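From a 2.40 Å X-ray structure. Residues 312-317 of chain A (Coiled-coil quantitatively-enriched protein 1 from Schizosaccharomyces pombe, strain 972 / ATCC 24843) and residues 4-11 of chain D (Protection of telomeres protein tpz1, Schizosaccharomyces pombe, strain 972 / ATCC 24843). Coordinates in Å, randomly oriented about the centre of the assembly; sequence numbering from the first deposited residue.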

# COMPACT_ATOMS: atom_id res chain seq x y z
N SER A 312 -13.29 -13.39 19.06
CA SER A 312 -12.82 -14.51 18.26
C SER A 312 -12.14 -14.03 16.98
O SER A 312 -11.35 -14.76 16.38
CB SER A 312 -13.94 -15.48 17.95
OG SER A 312 -14.93 -14.87 17.14
N LEU A 313 -12.44 -12.78 16.58
CA LEU A 313 -11.85 -12.18 15.39
C LEU A 313 -10.59 -11.40 15.76
O LEU A 313 -10.10 -10.62 14.94
CB LEU A 313 -12.87 -11.25 14.72
CG LEU A 313 -14.06 -11.91 14.01
CD1 LEU A 313 -14.93 -10.85 13.36
CD2 LEU A 313 -13.59 -12.92 12.97
N SER A 314 -10.06 -11.60 16.97
CA SER A 314 -8.83 -10.93 17.38
C SER A 314 -7.64 -11.49 16.60
O SER A 314 -7.70 -12.61 16.10
CB SER A 314 -8.61 -11.03 18.86
OG SER A 314 -8.17 -12.33 19.22
N VAL A 315 -6.56 -10.70 16.51
CA VAL A 315 -5.39 -11.09 15.73
C VAL A 315 -4.15 -11.24 16.61
O VAL A 315 -3.13 -11.71 16.13
CB VAL A 315 -5.13 -10.14 14.54
CG1 VAL A 315 -6.24 -10.16 13.51
CG2 VAL A 315 -4.83 -8.71 14.99
N ALA A 316 -4.23 -10.83 17.89
CA ALA A 316 -3.06 -10.83 18.75
C ALA A 316 -3.41 -11.16 20.20
O ALA A 316 -4.57 -11.09 20.60
CB ALA A 316 -2.32 -9.52 18.63
N GLU A 317 -2.36 -11.51 20.97
CA GLU A 317 -2.44 -11.90 22.37
C GLU A 317 -3.26 -13.20 22.50
O GLU A 317 -2.63 -14.24 22.80
CB GLU A 317 -3.00 -10.78 23.25
CG GLU A 317 -2.62 -10.91 24.72
CD GLU A 317 -3.19 -9.84 25.64
OE1 GLU A 317 -4.42 -9.82 25.83
OE2 GLU A 317 -2.40 -9.03 26.16
N LEU D 4 4.28 -9.15 21.18
CA LEU D 4 2.95 -9.74 21.11
C LEU D 4 3.00 -11.10 20.40
O LEU D 4 3.83 -11.31 19.52
CB LEU D 4 2.02 -8.80 20.33
CG LEU D 4 2.03 -7.33 20.72
CD1 LEU D 4 1.27 -6.50 19.70
CD2 LEU D 4 1.45 -7.13 22.11
N GLU D 5 2.09 -12.00 20.80
CA GLU D 5 1.85 -13.25 20.09
C GLU D 5 0.79 -13.02 19.03
O GLU D 5 -0.29 -12.50 19.33
CB GLU D 5 1.41 -14.34 21.07
CG GLU D 5 2.51 -14.82 22.01
CD GLU D 5 2.12 -15.94 22.96
OE1 GLU D 5 0.93 -16.34 22.96
OE2 GLU D 5 3.00 -16.41 23.70
N TYR D 6 1.09 -13.41 17.78
CA TYR D 6 0.26 -13.11 16.63
C TYR D 6 -0.55 -14.34 16.21
O TYR D 6 0.02 -15.34 15.78
CB TYR D 6 1.10 -12.54 15.49
CG TYR D 6 1.57 -11.13 15.76
CD1 TYR D 6 0.71 -10.05 15.57
CD2 TYR D 6 2.85 -10.87 16.23
CE1 TYR D 6 1.12 -8.75 15.83
CE2 TYR D 6 3.27 -9.58 16.49
CZ TYR D 6 2.40 -8.52 16.29
OH TYR D 6 2.80 -7.24 16.54
N LYS D 7 -1.88 -14.22 16.30
CA LYS D 7 -2.79 -15.33 16.10
C LYS D 7 -3.19 -15.45 14.63
O LYS D 7 -3.25 -16.56 14.10
CB LYS D 7 -4.05 -15.15 16.95
CG LYS D 7 -3.84 -15.19 18.46
CD LYS D 7 -5.12 -14.96 19.23
CE LYS D 7 -5.08 -15.54 20.63
NZ LYS D 7 -6.18 -15.02 21.47
N ARG D 8 -3.47 -14.31 13.98
CA ARG D 8 -4.28 -14.30 12.77
C ARG D 8 -3.89 -13.12 11.87
O ARG D 8 -3.27 -12.15 12.33
CB ARG D 8 -5.76 -14.21 13.17
CG ARG D 8 -6.75 -14.62 12.09
CD ARG D 8 -8.20 -14.46 12.54
NE ARG D 8 -8.58 -13.09 12.87
CZ ARG D 8 -9.12 -12.22 12.03
NH1 ARG D 8 -9.36 -12.56 10.78
NH2 ARG D 8 -9.42 -11.00 12.45
N LYS D 9 -4.26 -13.22 10.59
CA LYS D 9 -4.08 -12.14 9.62
C LYS D 9 -5.27 -11.19 9.69
O LYS D 9 -6.41 -11.63 9.87
CB LYS D 9 -3.99 -12.69 8.20
CG LYS D 9 -2.58 -13.01 7.70
CD LYS D 9 -2.49 -13.03 6.19
CE LYS D 9 -3.35 -14.11 5.55
NZ LYS D 9 -3.24 -14.09 4.07
N PRO D 10 -5.05 -9.86 9.55
CA PRO D 10 -6.15 -8.89 9.58
C PRO D 10 -7.05 -8.97 8.34
O PRO D 10 -8.27 -8.88 8.46
CB PRO D 10 -5.42 -7.54 9.65
CG PRO D 10 -4.09 -7.80 8.98
CD PRO D 10 -3.74 -9.22 9.37
N ILE D 11 -6.43 -9.15 7.17
CA ILE D 11 -7.14 -9.29 5.91
C ILE D 11 -6.86 -10.69 5.38
O ILE D 11 -5.81 -10.94 4.80
CB ILE D 11 -6.71 -8.18 4.92
CG1 ILE D 11 -6.82 -6.79 5.56
CG2 ILE D 11 -7.49 -8.28 3.62
CD1 ILE D 11 -6.06 -5.70 4.84

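The two segments run roughly antiparallel, their end-to-end directions 155° apart, and their backbones form a single beta bridge between Ala A316 and Tyr D6. Along chain D the bonding begins at Glu D5, whose carbonyl O accepts a hydrogen bond from Glu A317 N (2.8 Å, N-H...O angle 143°). The same Glu D5 O lies 3.3 Å from Ala A316 CA, where an angle of 131° at the hydrogen supports a CA-H...O contact.

At Tyr D6 the CA-to-CB bond points away, yet ring atom CD1 lies 4.3 Å from Ala A316 CB, a modest apolar contact. Lys D7 N closes the other side of the bridge, donating to Val A315 O (2.8 Å, 155°). The extended side chain of Lys D7 runs across chain A; Lys D7 CE lies 3.5 Å from Glu A317 C, a contact made by its aliphatic portion.

The CA-to-CB bond of Arg D8 points toward chain A. Arg D8 N makes a weak second hydrogen bond to Val A315 O (3.4 Å, 149°), so that carbonyl serves two successive amides. Near the guanidinium plane, Arg D8 NH2 donates to Leu A313 O (2.6 Å, 139°) and Arg D8 NE weakly to Ser A314 O (3.4 Å, 164°), satisfying consecutive carbonyls. Val A315 CG1 packs obliquely, 3.5 Å from Arg D8 NH2, and also reaches Pro D10 CA at 4.1 Å.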